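Local coordinates for uncharacterized protein TP-0789 domain-containing protein (Nitrosomonas europaea ATCC 19718, PDB 3BUU) that is of unknown function but belongs to the LolA superfamily, whose best-known members carry lipoproteins across the bacterial periplasm, and so may bind a lipid-like ligand, at residues Q100-D105 / S141-K146; R190-D195 / V202-Y207; A109-D114 / L133-I138. All coordinates share one frame; numbering follows the deposited sequence.

How the contacts relate
Contact 1 is largely buried and polar at its centre, whereas contacts 2 and 3 each run from buried side chains to more open ones. Contact 2 is the most regular: residues 190-195 and 202-207 are neighbouring strands of a hairpin, joined by backbone hydrogen bonds with a salt bridge on one face. On its other face contact 1 leans against it, Gln100 N reaching Ser203 OG at 2.9 Å. Contact 3 joins the loop 109-114 to strand 128-137 and the residue after it by one ring contact and one backbone bond. It meets contact 1 just before strand 146-152, Gly137 N to Gln145 O at 2.9 Å, but does not touch contact 2, whose centre lies about 20 Å from its own.

Contact 1. Residues Q100-D105 / S141-K146; sequences QVANGD and SVTYQK
Tyr144 and Asp105 meet through their polar ends: the phenol OH donates to Asp105 OD1 at 2.7 Å, using the syn lone pair of that oxygen. OD1 lies near the plane of the ring, at its edge, and the carboxylate and ring planes are only 22° apart although the two side chains cross at about a right angle. Asp105 CG stands beside its own backbone N (chi1 -63°), on the side where the carboxylate can meet both the phenol and Ala102 N. The latter donates to Asp105 OD2 at 2.8 Å from well above the carboxylate plane. Lys172 adds a salt bridge to OD2 and hydrogen bonds to the phenol oxygen and to the backbone O of Gln100. The lysine charge would probably favour the ionised form of Asp105.

The tight part lies next to this network. Thr143 OG1 rests 3.4 Å from Gly104 CA, in the space a CB would need, so that any side chain at this glycine would collide with the hydroxyl oxygen. Thr143 CG2, anti to its backbone N, touches Ala102 CB at 3.9 Å and also sits over one face of the Tyr144 ring, toward the rim. Ala102 CB approaches Tyr144 OH at 3.7 Å. Ala102, Gly104 and Thr143 are all buried; Asp105 and Tyr144, more open to solvent, are held to each other by directed polar bonds and not by close packing.

The loop between strands 128-137 and 146-152 is thereby tied to the start of helix 103-107, which itself lies against strands 185-195 and 202-212. A short helix and loops laid over one face of a strongly curved antiparallel sheet are consistent with the half-open barrel and lid of the LolA fold.

Contact 2. Residues R190-D195 / V202-Y207; sequences RIIMED and VSVLDY
Arg190 grips Asp206 side-on with two nitrogens, one to each carboxylate oxygen. NE donates to OD1 of Asp206 at 2.9 Å with a nearly straight N-H (169°) and with the oxygen in the guanidinium plane. NH2 of Arg190 reaches OD2 of Asp206 at 3.0 Å, less straight and tilted from that plane, and both oxygens use their syn lone pairs. A bend at chi3 (-80°) takes NE out of the extended course of the arginine chain, toward Asp206. Val204 CG1 lies 3.4 Å above one face of the guanidinium, toward its rim. An alanine in place of Arg190 would probably leave the Asp206 carboxylate without its close countercharge and strip Val204 CG1 of the flat group it packs against.

Farther along the same face, Ile192 CG2 presses on Val202 CG1 at 3.4 Å, tighter than an ordinary carbon contact. The backbone sets this register. Ile191 pairs with Leu205, and Met193, a selenomethionine, with Ser203, each through two hydrogen bonds; Met193 N to Ser203 O, at 2.8 Å, is nearly straight. The non-hydrogen-bonded pairs carry Arg190, Ile192 and Glu194 opposite Asp206, Val204 and Val202. On the other face Met193 CG, in one of two conformers, meets Leu205 CD1 at 4.2 Å.

Around the pair, strand 170-182 flanks residues 190-195, with Arg175 and Glu177 against Ile192, and strand 26-36 flanks residues 202-207. Ser203 OG bonds Thr34 and Gln100 N, Tyr207 OH bonds Arg20, and Leu205 packs on Ile32 and on Ile106 of helix 103-107. The segment axes approach to 4.7 Å and run 167° apart: an antiparallel beta hairpin, set among further antiparallel strands as in the curved sheet of LolA-like proteins.

Contact 3. Residues A109-D114 / L133-I138; sequences ANFTGD and LELTGI
Phe111 and Leu135 come together through similar first torsions: the CG of each is anti to its own carbonyl carbon (chi1 -70° and -58°), and at Leu135 an extended chi2 (-172°) carries CD1 out over the ring. In the LolA-like fold this joins the loop leading into edge strand 115-125 to its hairpin partner, strand 128-137. The methyl makes a CH-pi contact over one face of Phe111, 4.1 Å from Leu135 CD1 to the ring centroid. It is offset toward the rim, with ring atoms CG and CD1 each 3.9 Å away, and the two side chains cross at about a right angle. Leu13 of helix 9-20 and Leu149 also touch Phe111, so the ring ties helix, loop and sheet together.

At the other end the backbones take over. Ile138 N donates to Asp114 O at 2.9 Å, extending the antiparallel pairing of the hairpin one step beyond Thr136 with His116. Residues 111-114 form a type II beta turn, closed by Asp114 N bonding to Phe111 O at 3.0 Å. Gly113 holds its third position, where the backbone angles would jam a CB against the preceding carbonyl oxygen. The Asp114 carboxylate faces elsewhere, forming salt bridges with Arg76 and Arg108 through OD1. Its carbonyl oxygen receives a second, weaker approach, a CA-H...O contact from Gly137 CA to Asp114 O at 3.6 Å.

Contact 1. Residues Q100-D105 / S141-K146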
loop_
_atom_site.group_PDB
_atom_site.type_symbol
_atom_site.label_atom_id
_atom_site.label_comp_id
_atom_site.label_asym_id
_atom_site.label_seq_id
_atom_site.Cartn_x
_atom_site.Cartn_y
_atom_site.Cartn_z
ATOM N N GLN A 100 -7.185 9.114 0.928
ATOM C CA GLN A 100 -7.447 7.964 1.764
ATOM C C GLN A 100 -6.282 6.990 1.810
ATOM O O GLN A 100 -6.468 5.847 2.199
ATOM C CB GLN A 100 -8.715 7.258 1.258
ATOM C CG GLN A 100 -9.936 8.100 1.451
ATOM C CD GLN A 100 -10.171 8.361 2.917
ATOM O OE1 GLN A 100 -10.328 7.435 3.685
ATOM N NE2 GLN A 100 -10.238 9.641 3.311
ATOM N N VAL A 101 -5.081 7.447 1.416
ATOM C CA VAL A 101 -3.904 6.597 1.311
ATOM C C VAL A 101 -2.955 6.896 2.444
ATOM O O VAL A 101 -2.589 8.066 2.657
ATOM C CB VAL A 101 -3.236 6.804 -0.048
ATOM C CG1 VAL A 101 -2.087 5.811 -0.230
ATOM C CG2 VAL A 101 -4.269 6.636 -1.191
ATOM N N ALA A 102 -2.557 5.869 3.191
ATOM C CA ALA A 102 -1.556 5.984 4.270
ATOM C C ALA A 102 -0.165 5.807 3.650
ATOM O O ALA A 102 0.003 5.152 2.627
ATOM C CB ALA A 102 -1.796 4.927 5.289
ATOM N N ASN A 103 0.858 6.319 4.329
ATOM C CA ASN A 103 2.232 6.105 3.870
ATOM C C ASN A 103 2.528 4.631 3.611
ATOM O O ASN A 103 3.114 4.280 2.590
ATOM C CB ASN A 103 3.199 6.657 4.907
ATOM C CG ASN A 103 3.226 8.176 4.935
ATOM O OD1 ASN A 103 3.026 8.824 3.915
ATOM N ND2 ASN A 103 3.486 8.729 6.114
ATOM N N GLY A 104 2.121 3.750 4.527
ATOM C CA GLY A 104 2.420 2.336 4.365
ATOM C C GLY A 104 1.697 1.712 3.188
ATOM O O GLY A 104 2.191 0.700 2.667
ATOM N N ASP A 105 0.571 2.278 2.749
ATOM C CA ASP A 105 -0.098 1.719 1.619
ATOM C C ASP A 105 0.741 1.804 0.357
ATOM O O ASP A 105 0.573 0.996 -0.553
ATOM C CB ASP A 105 -1.434 2.437 1.364
ATOM C CG ASP A 105 -2.448 2.302 2.463
ATOM O OD1 ASP A 105 -2.408 1.292 3.189
ATOM O OD2 ASP A 105 -3.304 3.225 2.574
ATOM N N SER A 141 3.817 0.168 15.219
ATOM C CA SER A 141 4.474 0.872 14.111
ATOM C C SER A 141 4.113 0.374 12.739
ATOM O O SER A 141 4.577 0.981 11.778
ATOM C CB SER A 141 5.986 0.888 14.218
ATOM O OG SER A 141 6.523 -0.419 14.124
ATOM N N VAL A 142 3.307 -0.684 12.630
ATOM C CA VAL A 142 2.855 -1.097 11.319
ATOM C C VAL A 142 1.725 -0.170 10.898
ATOM O O VAL A 142 1.299 0.749 11.641
ATOM C CB VAL A 142 2.507 -2.628 11.180
ATOM C CG1 VAL A 142 3.695 -3.489 11.553
ATOM C CG2 VAL A 142 1.256 -2.971 11.982
ATOM N N THR A 143 1.262 -0.307 9.667
ATOM C CA THR A 143 0.358 0.681 9.128
ATOM C C THR A 143 -0.994 0.708 9.847
ATOM O O THR A 143 -1.554 1.787 10.064
ATOM C CB THR A 143 0.222 0.528 7.610
ATOM O OG1 THR A 143 1.522 0.424 7.023
ATOM C CG2 THR A 143 -0.509 1.698 6.951
ATOM N N TYR A 144 -1.523 -0.486 10.168
ATOM C CA TYR A 144 -2.823 -0.631 10.829
ATOM C C TYR A 144 -2.767 -1.580 11.961
ATOM O O TYR A 144 -1.967 -2.529 11.928
ATOM C CB TYR A 144 -3.906 -1.165 9.844
ATOM C CG TYR A 144 -3.965 -0.362 8.603
ATOM C CD1 TYR A 144 -4.649 0.849 8.571
ATOM C CD2 TYR A 144 -3.297 -0.791 7.449
ATOM C CE1 TYR A 144 -4.666 1.631 7.408
ATOM C CE2 TYR A 144 -3.307 -0.019 6.279
ATOM C CZ TYR A 144 -4.000 1.193 6.286
ATOM O OH TYR A 144 -4.028 2.000 5.175
ATOM N N GLN A 145 -3.666 -1.400 12.926
ATOM C CA GLN A 145 -3.756 -2.388 13.976
ATOM C C GLN A 145 -4.541 -3.626 13.569
ATOM O O GLN A 145 -4.298 -4.719 14.090
ATOM C CB GLN A 145 -4.199 -1.749 15.275
ATOM C CG GLN A 145 -3.081 -0.795 15.786
ATOM C CD GLN A 145 -1.689 -1.456 15.854
ATOM O OE1 GLN A 145 -0.816 -1.247 14.970
ATOM N NE2 GLN A 145 -1.495 -2.285 16.869
ATOM N N LYS A 146 -5.504 -3.470 12.684
ATOM C CA LYS A 146 -6.330 -4.568 12.248
ATOM C C LYS A 146 -6.794 -4.319 10.831
ATOM O O LYS A 146 -7.240 -3.219 10.506
ATOM C CB LYS A 146 -7.560 -4.727 13.199
ATOM C CG LYS A 146 -8.652 -5.623 12.704
ATOM C CD LYS A 146 -9.849 -5.575 13.692
ATOM C CE LYS A 146 -11.082 -6.169 13.098
ATOM N NZ LYS A 146 -12.137 -6.245 14.151
#

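Contact 2. Residues R190-D195 / V202-Y207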
loop_
_atom_site.group_PDB
_atom_site.type_symbol
_atom_site.label_atom_id
_atom_site.label_comp_id
_atom_site.label_asym_id
_atom_site.label_seq_id
_atom_site.Cartn_x
_atom_site.Cartn_y
_atom_site.Cartn_z
ATOM N N ARG A 190 -5.534 -1.400 -10.192
ATOM C CA ARG A 190 -6.266 -0.331 -9.574
ATOM C C ARG A 190 -6.663 -0.738 -8.171
ATOM O O ARG A 190 -7.149 -1.861 -7.947
ATOM C CB ARG A 190 -7.499 -0.005 -10.401
ATOM C CG ARG A 190 -8.382 1.027 -9.727
ATOM C CD ARG A 190 -9.470 1.482 -10.668
ATOM N NE ARG A 190 -8.903 2.461 -11.577
ATOM C CZ ARG A 190 -9.610 3.356 -12.251
ATOM N NH1 ARG A 190 -10.939 3.326 -12.217
ATOM N NH2 ARG A 190 -8.980 4.266 -12.971
ATOM N N ILE A 191 -6.467 0.166 -7.224
ATOM C CA ILE A 191 -7.067 -0.035 -5.920
ATOM C C ILE A 191 -7.875 1.199 -5.620
ATOM O O ILE A 191 -7.445 2.318 -5.868
ATOM C CB ILE A 191 -6.032 -0.286 -4.793
ATOM C CG1 ILE A 191 -5.250 -1.584 -4.997
ATOM C CG2 ILE A 191 -6.747 -0.335 -3.435
ATOM C CD1 ILE A 191 -4.014 -1.700 -4.093
ATOM N N ILE A 192 -9.075 0.975 -5.100
ATOM C CA ILE A 192 -9.969 2.077 -4.707
ATOM C C ILE A 192 -10.106 2.075 -3.215
ATOM O O ILE A 192 -10.510 1.077 -2.660
ATOM C CB ILE A 192 -11.336 1.940 -5.390
ATOM C CG1 ILE A 192 -11.169 1.802 -6.921
ATOM C CG2 ILE A 192 -12.230 3.124 -5.038
ATOM C CD1 ILE A 192 -11.298 0.383 -7.362
HETATM N N MSE A 193 -9.760 3.190 -2.592
HETATM C CA MSE A 193 -9.824 3.340 -1.129
HETATM C C MSE A 193 -10.877 4.361 -0.786
HETATM O O MSE A 193 -10.800 5.507 -1.220
HETATM C CB MSE A 193 -8.478 3.749 -0.518
HETATM C CG MSE A 193 -7.432 2.628 -0.635
HETATM SE SE MSE A 193 -5.860 2.932 0.427
HETATM C CE MSE A 193 -5.115 1.265 0.033
ATOM N N GLU A 194 -11.852 3.932 0.017
ATOM C CA GLU A 194 -13.035 4.729 0.323
ATOM C C GLU A 194 -13.034 5.036 1.822
ATOM O O GLU A 194 -12.826 4.139 2.653
ATOM C CB GLU A 194 -14.263 3.892 -0.076
ATOM C CG GLU A 194 -15.626 4.558 0.161
ATOM C CD GLU A 194 -16.793 3.614 -0.197
ATOM O OE1 GLU A 194 -16.551 2.681 -0.988
ATOM O OE2 GLU A 194 -17.940 3.780 0.299
ATOM N N ASP A 195 -13.260 6.301 2.179
ATOM C CA ASP A 195 -13.447 6.664 3.582
ATOM C C ASP A 195 -14.703 5.986 4.115
ATOM O O ASP A 195 -15.734 6.029 3.460
ATOM C CB ASP A 195 -13.606 8.166 3.700
ATOM C CG ASP A 195 -13.479 8.666 5.132
ATOM O OD1 ASP A 195 -13.327 7.877 6.099
ATOM O OD2 ASP A 195 -13.559 9.888 5.290
ATOM N N VAL A 202 -12.892 9.374 -1.919
ATOM C CA VAL A 202 -12.482 8.119 -2.548
ATOM C C VAL A 202 -11.174 8.378 -3.279
ATOM O O VAL A 202 -11.086 9.344 -4.065
ATOM C CB VAL A 202 -13.550 7.615 -3.528
ATOM C CG1 VAL A 202 -13.074 6.375 -4.250
ATOM C CG2 VAL A 202 -14.857 7.355 -2.788
ATOM N N SER A 203 -10.145 7.570 -2.997
ATOM C CA SER A 203 -8.888 7.645 -3.713
ATOM C C SER A 203 -8.744 6.467 -4.619
ATOM O O SER A 203 -8.931 5.313 -4.209
ATOM C CB SER A 203 -7.712 7.635 -2.718
ATOM O OG SER A 203 -7.738 8.769 -1.852
ATOM N N VAL A 204 -8.436 6.748 -5.883
ATOM C CA VAL A 204 -8.244 5.731 -6.906
ATOM C C VAL A 204 -6.760 5.694 -7.229
ATOM O O VAL A 204 -6.194 6.687 -7.724
ATOM C CB VAL A 204 -9.121 5.994 -8.154
ATOM C CG1 VAL A 204 -8.875 4.943 -9.213
ATOM C CG2 VAL A 204 -10.594 6.071 -7.768
ATOM N N LEU A 205 -6.132 4.545 -6.970
ATOM C CA LEU A 205 -4.698 4.319 -7.192
ATOM C C LEU A 205 -4.508 3.462 -8.406
ATOM O O LEU A 205 -5.003 2.334 -8.434
ATOM C CB LEU A 205 -4.052 3.590 -5.996
ATOM C CG LEU A 205 -4.046 4.309 -4.660
ATOM C CD1 LEU A 205 -5.403 4.267 -3.975
ATOM C CD2 LEU A 205 -3.015 3.705 -3.774
ATOM N N ASP A 206 -3.802 3.982 -9.415
ATOM C CA ASP A 206 -3.512 3.214 -10.607
ATOM C C ASP A 206 -2.016 2.979 -10.720
ATOM O O ASP A 206 -1.194 3.923 -10.660
ATOM C CB ASP A 206 -3.998 3.969 -11.847
ATOM C CG ASP A 206 -5.511 3.917 -11.982
ATOM O OD1 ASP A 206 -6.085 2.797 -11.904
ATOM O OD2 ASP A 206 -6.146 4.962 -12.172
ATOM N N TYR A 207 -1.667 1.715 -10.910
ATOM C CA TYR A 207 -0.286 1.235 -10.957
ATOM C C TYR A 207 0.109 1.005 -12.376
ATOM O O TYR A 207 -0.639 0.330 -13.089
ATOM C CB TYR A 207 -0.111 -0.072 -10.166
ATOM C CG TYR A 207 -0.299 0.148 -8.727
ATOM C CD1 TYR A 207 0.786 0.263 -7.904
ATOM C CD2 TYR A 207 -1.599 0.270 -8.170
ATOM C CE1 TYR A 207 0.606 0.503 -6.497
ATOM C CE2 TYR A 207 -1.792 0.503 -6.821
ATOM C CZ TYR A 207 -0.704 0.649 -6.003
ATOM O OH TYR A 207 -0.934 0.870 -4.659
#

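Contact 3. Residues A109-D114 / L133-I138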
loop_
_atom_site.group_PDB
_atom_site.type_symbol
_atom_site.label_atom_id
_atom_site.label_comp_id
_atom_site.label_asym_id
_atom_site.label_seq_id
_atom_site.Cartn_x
_atom_site.Cartn_y
_atom_site.Cartn_z
ATOM N N ALA A 109 5.276 -3.411 0.791
ATOM C CA ALA A 109 5.005 -4.312 -0.316
ATOM C C ALA A 109 3.931 -5.319 0.043
ATOM O O ALA A 109 3.086 -5.661 -0.791
ATOM C CB ALA A 109 6.280 -5.038 -0.727
ATOM N N ASN A 110 3.974 -5.794 1.284
ATOM C CA ASN A 110 3.282 -7.046 1.625
ATOM C C ASN A 110 2.594 -6.980 2.940
ATOM O O ASN A 110 3.068 -6.271 3.832
ATOM C CB ASN A 110 4.309 -8.165 1.647
ATOM C CG ASN A 110 4.933 -8.362 0.262
ATOM O OD1 ASN A 110 4.192 -8.527 -0.688
ATOM N ND2 ASN A 110 6.249 -8.257 0.130
ATOM N N PHE A 111 1.492 -7.712 3.111
ATOM C CA PHE A 111 0.920 -7.874 4.442
ATOM C C PHE A 111 1.742 -8.859 5.280
ATOM O O PHE A 111 1.882 -8.667 6.495
ATOM C CB PHE A 111 -0.505 -8.400 4.337
ATOM C CG PHE A 111 -1.490 -7.415 3.776
ATOM C CD1 PHE A 111 -1.787 -6.225 4.438
ATOM C CD2 PHE A 111 -2.136 -7.712 2.590
ATOM C CE1 PHE A 111 -2.735 -5.324 3.887
ATOM C CE2 PHE A 111 -3.094 -6.837 2.080
ATOM C CZ PHE A 111 -3.371 -5.640 2.736
ATOM N N THR A 112 2.240 -9.928 4.666
ATOM C CA THR A 112 3.032 -10.934 5.394
ATOM C C THR A 112 4.194 -10.242 6.073
ATOM O O THR A 112 4.871 -9.402 5.461
ATOM C CB THR A 112 3.512 -12.016 4.451
ATOM O OG1 THR A 112 2.391 -12.734 3.930
ATOM C CG2 THR A 112 4.411 -13.035 5.151
ATOM N N GLY A 113 4.407 -10.591 7.341
ATOM C CA GLY A 113 5.489 -10.030 8.150
ATOM C C GLY A 113 5.037 -8.872 9.030
ATOM O O GLY A 113 5.639 -8.588 10.065
ATOM N N ASP A 114 3.991 -8.168 8.612
ATOM C CA ASP A 114 3.467 -7.038 9.386
ATOM C C ASP A 114 2.241 -7.406 10.216
ATOM O O ASP A 114 1.876 -6.690 11.130
ATOM C CB ASP A 114 3.078 -5.881 8.455
ATOM C CG ASP A 114 4.244 -5.051 7.976
ATOM O OD1 ASP A 114 5.404 -5.365 8.384
ATOM O OD2 ASP A 114 3.976 -4.069 7.203
ATOM N N LEU A 133 -9.771 -13.035 6.090
ATOM C CA LEU A 133 -8.692 -13.124 7.047
ATOM C C LEU A 133 -8.706 -11.923 7.969
ATOM O O LEU A 133 -8.827 -10.792 7.510
ATOM C CB LEU A 133 -7.317 -13.137 6.350
ATOM C CG LEU A 133 -7.086 -14.304 5.380
ATOM C CD1 LEU A 133 -5.656 -14.225 4.765
ATOM C CD2 LEU A 133 -7.270 -15.635 6.058
ATOM N N GLU A 134 -8.536 -12.160 9.257
ATOM C CA GLU A 134 -8.288 -11.093 10.208
ATOM C C GLU A 134 -6.770 -10.962 10.362
ATOM O O GLU A 134 -6.098 -11.932 10.763
ATOM C CB GLU A 134 -8.938 -11.420 11.551
ATOM C CG GLU A 134 -8.657 -10.311 12.547
ATOM C CD GLU A 134 -9.647 -10.240 13.680
ATOM O OE1 GLU A 134 -10.636 -10.990 13.681
ATOM O OE2 GLU A 134 -9.448 -9.399 14.577
ATOM N N LEU A 135 -6.256 -9.779 10.030
ATOM C CA LEU A 135 -4.821 -9.487 10.086
ATOM C C LEU A 135 -4.607 -8.586 11.269
ATOM O O LEU A 135 -5.071 -7.438 11.297
ATOM C CB LEU A 135 -4.418 -8.765 8.803
ATOM C CG LEU A 135 -4.690 -9.498 7.502
ATOM C CD1 LEU A 135 -4.071 -8.765 6.325
ATOM C CD2 LEU A 135 -4.298 -10.923 7.490
ATOM N N THR A 136 -3.880 -9.089 12.277
ATOM C CA THR A 136 -3.612 -8.327 13.470
ATOM C C THR A 136 -2.210 -7.764 13.379
ATOM O O THR A 136 -1.248 -8.505 13.222
ATOM C CB THR A 136 -3.745 -9.254 14.715
ATOM O OG1 THR A 136 -5.057 -9.793 14.793
ATOM C CG2 THR A 136 -3.446 -8.450 15.976
ATOM N N GLY A 137 -2.093 -6.453 13.479
ATOM C CA GLY A 137 -0.779 -5.806 13.362
ATOM C C GLY A 137 0.151 -6.310 14.423
ATOM O O GLY A 137 -0.232 -6.449 15.592
ATOM N N ILE A 138 1.381 -6.599 14.034
ATOM C CA ILE A 138 2.325 -7.170 14.977
ATOM C C ILE A 138 2.635 -6.170 16.104
ATOM O O ILE A 138 2.790 -6.569 17.285
ATOM C CB ILE A 138 3.609 -7.605 14.256
ATOM C CG1 ILE A 138 3.324 -8.869 13.422
ATOM C CG2 ILE A 138 4.727 -7.800 15.256
ATOM C CD1 ILE A 138 4.474 -9.872 13.271
#